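Local structure of divalent-cation tolerance protein CutA (Pyrococcus horikoshii, 1UKU) at residues E64-I69 with P78-I83; V18-K23 with K70-Y75. The protein takes part in resistance toward heavy metals, forming a homotrimer that binds a copper ion at the interface between two trimers. All coordinates share one frame; numbering follows the deposited sequence.

Contact 1: residues E64-I69 with P78-I83; sequences ELKERI and PAIIRI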
ATOM      1  N   GLU A  64      13.317   7.237 -15.626  1.00  9.84           N
ATOM      2  CA  GLU A  64      13.039   6.511 -16.836  1.00 10.93           C
ATOM      3  C   GLU A  64      11.699   5.797 -16.729  1.00 10.31           C
ATOM      4  O   GLU A  64      10.941   5.749 -17.675  1.00 10.49           O
ATOM      5  CB  GLU A  64      14.186   5.527 -17.116  1.00 12.52           C
ATOM      6  CG  GLU A  64      14.096   4.843 -18.460  1.00 15.10           C
ATOM      7  CD  GLU A  64      15.317   4.003 -18.797  1.00 15.10           C
ATOM      8  OE1 GLU A  64      15.284   3.434 -19.899  1.00 18.49           O
ATOM      9  OE2 GLU A  64      16.254   3.889 -17.972  1.00 17.86           O
ATOM     10  N   LEU A  65      11.425   5.210 -15.567  1.00  9.12           N
ATOM     11  CA  LEU A  65      10.184   4.468 -15.377  1.00  8.81           C
ATOM     12  C   LEU A  65       8.988   5.419 -15.405  1.00  8.87           C
ATOM     13  O   LEU A  65       7.969   5.134 -16.013  1.00  8.41           O
ATOM     14  CB  LEU A  65      10.224   3.699 -14.059  1.00  8.10           C
ATOM     15  CG  LEU A  65       8.909   3.019 -13.650  1.00  7.82           C
ATOM     16  CD1 LEU A  65       8.446   2.045 -14.702  1.00  8.92           C
ATOM     17  CD2 LEU A  65       9.050   2.364 -12.302  1.00  7.69           C
ATOM     18  N   LYS A  66       9.124   6.556 -14.728  1.00  9.38           N
ATOM     19  CA  LYS A  66       8.070   7.541 -14.693  1.00  9.26           C
ATOM     20  C   LYS A  66       7.741   8.012 -16.105  1.00  9.71           C
ATOM     21  O   LYS A  66       6.568   8.107 -16.474  1.00  8.91           O
ATOM     22  CB  LYS A  66       8.474   8.719 -13.837  1.00  9.98           C
ATOM     23  CG  LYS A  66       7.391   9.791 -13.797  1.00 12.08           C
ATOM     24  CD  LYS A  66       7.757  10.994 -12.972  1.00 15.66           C
ATOM     25  CE  LYS A  66       8.096  12.122 -13.865  1.00 20.58           C
ATOM     26  NZ  LYS A  66       9.280  12.798 -13.393  1.00 19.69           N
ATOM     27  N   GLU A  67       8.762   8.282 -16.913  1.00 10.52           N
ATOM     28  CA  GLU A  67       8.504   8.703 -18.295  1.00 10.29           C
ATOM     29  C   GLU A  67       7.809   7.621 -19.089  1.00 10.18           C
ATOM     30  O   GLU A  67       6.855   7.912 -19.822  1.00  9.73           O
ATOM     31  CB  GLU A  67       9.804   9.085 -19.012  1.00 11.80           C
ATOM     32  CG  GLU A  67       9.610   9.437 -20.495  1.00 13.95           C
ATOM     33  CD  GLU A  67       8.697  10.640 -20.772  1.00 18.62           C
ATOM     34  OE1 GLU A  67       8.086  10.706 -21.884  1.00 22.75           O
ATOM     35  OE2 GLU A  67       8.533  11.537 -19.930  1.00 17.81           O
ATOM     36  N   ARG A  68       8.244   6.370 -18.942  1.00 10.35           N
ATOM     37  CA  ARG A  68       7.598   5.296 -19.671  1.00 10.53           C
ATOM     38  C   ARG A  68       6.142   5.096 -19.241  1.00  9.96           C
ATOM     39  O   ARG A  68       5.267   4.872 -20.085  1.00 10.06           O
ATOM     40  CB  ARG A  68       8.395   4.000 -19.593  1.00 10.66           C
ATOM     41  CG  ARG A  68       9.543   3.947 -20.549  1.00 16.01           C
ATOM     42  CD  ARG A  68       9.134   4.104 -22.029  1.00 15.85           C
ATOM     43  NE  ARG A  68       8.618   2.906 -22.688  1.00 15.77           N
ATOM     44  CZ  ARG A  68       7.660   2.889 -23.620  1.00 15.96           C
ATOM     45  NH1 ARG A  68       7.037   3.998 -23.991  1.00 18.60           N
ATOM     46  NH2 ARG A  68       7.318   1.753 -24.187  1.00 17.24           N
ATOM     47  N   ILE A  69       5.857   5.216 -17.956  1.00  8.93           N
ATOM     48  CA  ILE A  69       4.480   5.103 -17.536  1.00  9.47           C
ATOM     49  C   ILE A  69       3.668   6.226 -18.140  1.00  9.63           C
ATOM     50  O   ILE A  69       2.547   5.983 -18.584  1.00 10.74           O
ATOM     51  CB  ILE A  69       4.359   5.062 -16.008  1.00  8.46           C
ATOM     52  CG1 ILE A  69       4.964   3.756 -15.469  1.00  7.80           C
ATOM     53  CG2 ILE A  69       2.876   5.171 -15.572  1.00 10.19           C
ATOM     54  CD1 ILE A  69       5.176   3.780 -13.951  1.00  8.55           C
ATOM     55  N   PRO A  78      -2.303  10.490 -15.036  1.00 11.07           N
ATOM     56  CA  PRO A  78      -2.218   9.323 -14.148  1.00 11.06           C
ATOM     57  C   PRO A  78      -1.562   9.701 -12.853  1.00 10.52           C
ATOM     58  O   PRO A  78      -0.832  10.689 -12.793  1.00 10.32           O
ATOM     59  CB  PRO A  78      -1.318   8.372 -14.913  1.00 10.71           C
ATOM     60  CG  PRO A  78      -0.444   9.264 -15.722  1.00 12.68           C
ATOM     61  CD  PRO A  78      -1.247  10.489 -16.050  1.00 12.35           C
ATOM     62  N   ALA A  79      -1.800   8.900 -11.820  1.00  9.62           N
ATOM     63  CA  ALA A  79      -1.028   8.967 -10.587  1.00  9.68           C
ATOM     64  C   ALA A  79       0.208   8.085 -10.763  1.00  8.96           C
ATOM     65  O   ALA A  79       0.103   6.893 -11.036  1.00  9.28           O
ATOM     66  CB  ALA A  79      -1.839   8.487  -9.417  1.00 11.23           C
ATOM     67  N   ILE A  80       1.386   8.665 -10.589  1.00  8.05           N
ATOM     68  CA  ILE A  80       2.628   7.912 -10.639  1.00  7.07           C
ATOM     69  C   ILE A  80       3.438   8.282  -9.397  1.00  7.48           C
ATOM     70  O   ILE A  80       4.178   9.280  -9.386  1.00  8.04           O
ATOM     71  CB  ILE A  80       3.444   8.200 -11.929  1.00  7.93           C
ATOM     72  CG1 ILE A  80       2.547   8.133 -13.150  1.00  7.00           C
ATOM     73  CG2 ILE A  80       4.597   7.183 -12.055  1.00  9.23           C
ATOM     74  CD1 ILE A  80       3.249   8.571 -14.447  1.00  8.41           C
ATOM     75  N   ILE A  81       3.311   7.461  -8.359  1.00  6.79           N
ATOM     76  CA  ILE A  81       3.675   7.796  -6.977  1.00  7.46           C
ATOM     77  C   ILE A  81       4.836   6.928  -6.520  1.00  7.42           C
ATOM     78  O   ILE A  81       4.708   5.716  -6.444  1.00  7.81           O
ATOM     79  CB  ILE A  81       2.450   7.593  -6.084  1.00  8.04           C
ATOM     80  CG1 ILE A  81       1.427   8.723  -6.352  1.00  8.30           C
ATOM     81  CG2 ILE A  81       2.814   7.557  -4.613  1.00 10.02           C
ATOM     82  CD1 ILE A  81       0.027   8.542  -5.756  1.00 12.05           C
ATOM     83  N   ARG A  82       5.960   7.557  -6.211  1.00  7.05           N
ATOM     84  CA  ARG A  82       7.159   6.885  -5.733  1.00  7.09           C
ATOM     85  C   ARG A  82       7.190   6.932  -4.213  1.00  6.72           C
ATOM     86  O   ARG A  82       7.137   8.012  -3.616  1.00  6.86           O
ATOM     87  CB  ARG A  82       8.421   7.560  -6.276  1.00  8.22           C
ATOM     88  CG  ARG A  82       9.696   7.154  -5.588  1.00  8.72           C
ATOM     89  CD  ARG A  82      10.908   7.760  -6.192  1.00  8.60           C
ATOM     90  NE  ARG A  82      12.049   7.586  -5.327  1.00 10.11           N
ATOM     91  CZ  ARG A  82      13.301   7.858  -5.672  1.00 10.60           C
ATOM     92  NH1 ARG A  82      13.606   8.340  -6.875  1.00 14.58           N
ATOM     93  NH2 ARG A  82      14.266   7.649  -4.795  1.00 12.83           N
ATOM     94  N   ILE A  83       7.297   5.770  -3.576  1.00  6.70           N
ATOM     95  CA  ILE A  83       7.559   5.650  -2.152  1.00  8.49           C
ATOM     96  C   ILE A  83       8.838   4.850  -1.957  1.00  7.55           C
ATOM     97  O   ILE A  83       8.955   3.726  -2.398  1.00  7.49           O
ATOM     98  CB  ILE A  83       6.358   5.027  -1.398  1.00  9.20           C
ATOM     99  CG1 ILE A  83       5.122   5.965  -1.460  1.00 11.76           C
ATOM    100  CG2 ILE A  83       6.713   4.751   0.058  1.00  8.23           C
ATOM    101  CD1 ILE A  83       3.782   5.263  -1.290  1.00 14.67           C
TER
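Ile69 and Ile80 meet branch to branch, their side chains passing alongside each other in opposite directions. The closest approach is between Ile69 CG2 and Ile80 CD1, 3.6 Å, and Ile80 CG1 lies 3.8 Å from the same Ile69 CG2, so this methyl rests against the whole outer arm of Ile80. The other ends pair as well: Ile69 CD1 comes to 3.9 Å from Ile80 CG2. Both isoleucines hold CG1 beside the backbone N and CG2 anti to it (chi1 -68° in Ile69, -47° in Ile80), and because they come from facing backbones, the short branch of each meets the long branch of the other. Ile80 also reaches the helix backbone, with CD1 3.9 Å from Lys66 O, while its CG2 lies 4.2 Å from Lys66 CG. That is as far as Lys66 takes part: its chain leads away, and NZ forms a salt bridge with Glu63.

Helix 62-72 packs here on a face of the antiparallel sheet, beside strand 81-84, in the ferredoxin-like fold of the CutA family, where helices cover one face of the sheet. The segment 78-83 runs into 81-84, one of its two outermost strands within the chain, next to strand 2-8. Val4 of that neighbouring strand and Trp62 at the start of the helix also touch Ile80, and Leu21 of helix 11-23 packs on Ile69, so the pair is buried.

The backbone that presents Ile80 is held from across the subunit interface within the trimer. Asn89 of the second subunit takes a hydrogen bond from Ile80 N through OD1 and gives one to Pro78 O through ND2. Just beyond, Ile81 and Arg82 pair with an antiparallel strand of that subunit, which carries the sheet across the interface.

Contact 2: residues V18-K23 with K70-Y75; sequences VKTLLK and KELHPY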
ATOM      1  N   VAL A  18       2.080  -3.209 -17.539  1.00  8.30           N
ATOM      2  CA  VAL A  18       3.029  -3.886 -16.649  1.00  9.50           C
ATOM      3  C   VAL A  18       3.912  -4.878 -17.388  1.00  8.83           C
ATOM      4  O   VAL A  18       5.134  -4.945 -17.139  1.00  8.81           O
ATOM      5  CB  VAL A  18       2.296  -4.563 -15.483  1.00 10.93           C
ATOM      6  CG1 VAL A  18       3.104  -5.664 -14.813  1.00 14.42           C
ATOM      7  CG2 VAL A  18       1.852  -3.491 -14.493  1.00 11.79           C
ATOM      8  N   LYS A  19       3.319  -5.610 -18.311  1.00  9.35           N
ATOM      9  CA  LYS A  19       4.107  -6.568 -19.087  1.00  9.80           C
ATOM     10  C   LYS A  19       5.116  -5.810 -19.994  1.00  9.86           C
ATOM     11  O   LYS A  19       6.251  -6.260 -20.137  1.00  9.81           O
ATOM     12  CB  LYS A  19       3.221  -7.522 -19.901  1.00 10.46           C
ATOM     13  CG  LYS A  19       2.428  -8.494 -19.058  1.00 12.10           C
ATOM     14  CD  LYS A  19       1.592  -9.476 -19.872  1.00 16.79           C
ATOM     15  CE  LYS A  19       0.807 -10.405 -18.963  1.00 18.32           C
ATOM     16  NZ  LYS A  19      -0.014 -11.379 -19.741  1.00 22.16           N
ATOM     17  N   THR A  20       4.739  -4.668 -20.571  1.00  9.65           N
ATOM     18  CA  THR A  20       5.690  -3.841 -21.347  1.00  9.32           C
ATOM     19  C   THR A  20       6.841  -3.363 -20.454  1.00  9.27           C
ATOM     20  O   THR A  20       7.992  -3.359 -20.865  1.00 10.70           O
ATOM     21  CB  THR A  20       4.971  -2.648 -21.956  1.00 10.47           C
ATOM     22  OG1 THR A  20       3.934  -3.130 -22.833  1.00 13.53           O
ATOM     23  CG2 THR A  20       5.896  -1.834 -22.786  1.00 10.21           C
ATOM     24  N   LEU A  21       6.537  -2.962 -19.226  1.00  7.95           N
ATOM     25  CA  LEU A  21       7.553  -2.448 -18.318  1.00  7.93           C
ATOM     26  C   LEU A  21       8.485  -3.585 -17.932  1.00  8.06           C
ATOM     27  O   LEU A  21       9.700  -3.356 -17.798  1.00  8.75           O
ATOM     28  CB  LEU A  21       6.937  -1.798 -17.088  1.00  7.38           C
ATOM     29  CG  LEU A  21       6.121  -0.526 -17.316  1.00  9.13           C
ATOM     30  CD1 LEU A  21       5.452  -0.086 -15.987  1.00  9.87           C
ATOM     31  CD2 LEU A  21       6.911   0.648 -17.914  1.00  9.17           C
ATOM     32  N   LEU A  22       7.961  -4.800 -17.743  1.00  8.57           N
ATOM     33  CA  LEU A  22       8.803  -5.965 -17.464  1.00  8.90           C
ATOM     34  C   LEU A  22       9.699  -6.263 -18.670  1.00  9.77           C
ATOM     35  O   LEU A  22      10.895  -6.486 -18.515  1.00 10.66           O
ATOM     36  CB  LEU A  22       7.964  -7.194 -17.091  1.00  9.32           C
ATOM     37  CG  LEU A  22       7.388  -7.138 -15.666  1.00  7.97           C
ATOM     38  CD1 LEU A  22       6.231  -8.110 -15.518  1.00  9.03           C
ATOM     39  CD2 LEU A  22       8.445  -7.441 -14.628  1.00  8.60           C
ATOM     40  N   LYS A  23       9.123  -6.253 -19.859  1.00 10.68           N
ATOM     41  CA  LYS A  23       9.908  -6.526 -21.078  1.00 10.96           C
ATOM     42  C   LYS A  23      11.047  -5.527 -21.244  1.00 11.24           C
ATOM     43  O   LYS A  23      12.133  -5.893 -21.715  1.00 12.30           O
ATOM     44  CB  LYS A  23       9.017  -6.524 -22.306  1.00 11.79           C
ATOM     45  CG  LYS A  23       8.128  -7.789 -22.358  1.00 15.70           C
ATOM     46  CD  LYS A  23       7.370  -7.962 -23.657  1.00 22.22           C
ATOM     47  CE  LYS A  23       6.721  -6.695 -24.168  1.00 26.17           C
ATOM     48  NZ  LYS A  23       5.676  -7.003 -25.189  1.00 29.55           N
ATOM     49  N   LYS A  70       4.207   7.445 -18.170  1.00 10.47           N
ATOM     50  CA  LYS A  70       3.463   8.555 -18.775  1.00 10.81           C
ATOM     51  C   LYS A  70       3.121   8.216 -20.218  1.00 11.47           C
ATOM     52  O   LYS A  70       2.029   8.485 -20.679  1.00 13.90           O
ATOM     53  CB  LYS A  70       4.269   9.859 -18.709  1.00 11.34           C
ATOM     54  CG  LYS A  70       4.350  10.468 -17.334  1.00 13.10           C
ATOM     55  CD  LYS A  70       5.457  11.494 -17.228  1.00 17.41           C
ATOM     56  CE  LYS A  70       5.140  12.753 -17.962  1.00 21.18           C
ATOM     57  NZ  LYS A  70       6.298  13.689 -17.804  1.00 23.19           N
ATOM     58  N   GLU A  71       4.087   7.634 -20.916  1.00 10.99           N
ATOM     59  CA  GLU A  71       3.947   7.306 -22.326  1.00 12.04           C
ATOM     60  C   GLU A  71       3.018   6.128 -22.585  1.00 12.48           C
ATOM     61  O   GLU A  71       2.470   5.986 -23.687  1.00 15.27           O
ATOM     62  CB  GLU A  71       5.310   7.005 -22.930  1.00 11.84           C
ATOM     63  CG  GLU A  71       6.170   8.236 -23.081  1.00 12.07           C
ATOM     64  CD  GLU A  71       7.607   7.893 -23.365  1.00 14.62           C
ATOM     65  OE1 GLU A  71       7.950   6.712 -23.503  1.00 15.42           O
ATOM     66  OE2 GLU A  71       8.414   8.849 -23.465  1.00 17.92           O
ATOM     67  N   LEU A  72       2.830   5.261 -21.596  1.00 11.36           N
ATOM     68  CA  LEU A  72       1.997   4.067 -21.782  1.00 11.28           C
ATOM     69  C   LEU A  72       0.597   4.165 -21.155  1.00 10.81           C
ATOM     70  O   LEU A  72      -0.279   3.341 -21.449  1.00 11.67           O
ATOM     71  CB  LEU A  72       2.698   2.839 -21.203  1.00 11.82           C
ATOM     72  CG  LEU A  72       3.957   2.441 -21.961  1.00 11.57           C
ATOM     73  CD1 LEU A  72       4.720   1.377 -21.171  1.00 12.33           C
ATOM     74  CD2 LEU A  72       3.627   1.905 -23.333  1.00 13.86           C
ATOM     75  N   HIS A  73       0.381   5.173 -20.339  1.00 10.16           N
ATOM     76  CA  HIS A  73      -0.787   5.156 -19.450  1.00  9.56           C
ATOM     77  C   HIS A  73      -2.058   5.532 -20.192  1.00 10.80           C
ATOM     78  O   HIS A  73      -2.053   6.481 -20.979  1.00 10.63           O
ATOM     79  CB  HIS A  73      -0.602   6.120 -18.281  1.00  9.25           C
ATOM     80  CG  HIS A  73      -1.326   5.681 -17.047  1.00  8.78           C
ATOM     81  ND1 HIS A  73      -2.698   5.649 -16.957  1.00  9.76           N
ATOM     82  CD2 HIS A  73      -0.849   5.210 -15.875  1.00  8.55           C
ATOM     83  CE1 HIS A  73      -3.038   5.149 -15.776  1.00  8.04           C
ATOM     84  NE2 HIS A  73      -1.926   4.872 -15.104  1.00  8.64           N
ATOM     85  N   PRO A  74      -3.156   4.816 -19.937  1.00 11.41           N
ATOM     86  CA  PRO A  74      -4.455   5.223 -20.508  1.00 12.36           C
ATOM     87  C   PRO A  74      -5.044   6.527 -19.981  1.00 12.43           C
ATOM     88  O   PRO A  74      -5.922   7.103 -20.643  1.00 13.91           O
ATOM     89  CB  PRO A  74      -5.381   4.049 -20.191  1.00 13.28           C
ATOM     90  CG  PRO A  74      -4.700   3.244 -19.155  1.00 13.39           C
ATOM     91  CD  PRO A  74      -3.231   3.514 -19.242  1.00 11.73           C
ATOM     92  N   TYR A  75      -4.606   6.993 -18.818  1.00 11.28           N
ATOM     93  CA  TYR A  75      -5.063   8.257 -18.294  1.00 11.45           C
ATOM     94  C   TYR A  75      -4.218   9.434 -18.784  1.00 12.41           C
ATOM     95  O   TYR A  75      -3.006   9.340 -18.793  1.00 13.97           O
ATOM     96  CB  TYR A  75      -5.062   8.243 -16.759  1.00 10.63           C
ATOM     97  CG  TYR A  75      -6.077   7.303 -16.129  1.00  9.83           C
ATOM     98  CD1 TYR A  75      -7.196   6.844 -16.822  1.00  9.79           C
ATOM     99  CD2 TYR A  75      -5.903   6.871 -14.839  1.00  9.95           C
ATOM    100  CE1 TYR A  75      -8.131   6.037 -16.216  1.00 10.50           C
ATOM    101  CE2 TYR A  75      -6.810   6.044 -14.223  1.00 10.73           C
ATOM    102  CZ  TYR A  75      -7.920   5.616 -14.895  1.00  9.25           C
ATOM    103  OH  TYR A  75      -8.793   4.762 -14.232  1.00 10.51           O
TER
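Leu72 points its CD1 methyl at helix 11-23, where Thr20 and Leu21 receive it. Against Thr20 the leucine lies aslant: its CD1 stands 3.8 Å from Thr20 CG2 and 4.1 Å from Thr20 CB. Beside Leu21 the two leucines run past each other in opposite senses, and contact is limited to the methyl ends, Leu21 CD2 to Leu72 CD1 at 4.0 Å. The torsion of Thr20 (chi1 -60°) decides which of its branches faces Leu72. CG2 is turned anti to the backbone N and offered to the leucine, while OG1 sits beside that N and hydrogen-bonds to Lys16 O, one turn back in its own helix.

Leu72 is the last residue of helix 62-72, so the contact joins the final turns of the two helices that pack on the same sheet. Directly after it the chain leaves the helix at His73, whose ND1 accepts a hydrogen bond from Tyr75 N, 3.0 Å, with the donor close to the ring plane and the bond nearly straight (168°).

With one methyl meeting two carbon branches and the threonine hydroxyl engaged within its own helix, the two segments are joined by van der Waals contact alone, over a small, partly buried patch.

How the contacts relate
Contacts 1 and 2 share helix 62-72 and have centres about 10 Å apart. In contact 1 the helix meets the approach to the edge strand; in contact 2 its end meets helix 11-23. Leu21 bridges the two, with CD1 3.9 Å from Ile69 CG1 and CD2 3.8 Å from Leu65 CD1. On the strand side, Ile80 CD1 lies 3.6 Å from Lys70 CG, and Pro78 CB packs 3.3 Å from His73 CD2, tying 78-83 to the helix end and the loop after it. Both contacts lie away from the copper site of Asp48 and Lys49, although Tyr75, in the segment 70-75, touches Asp48 with its side chain.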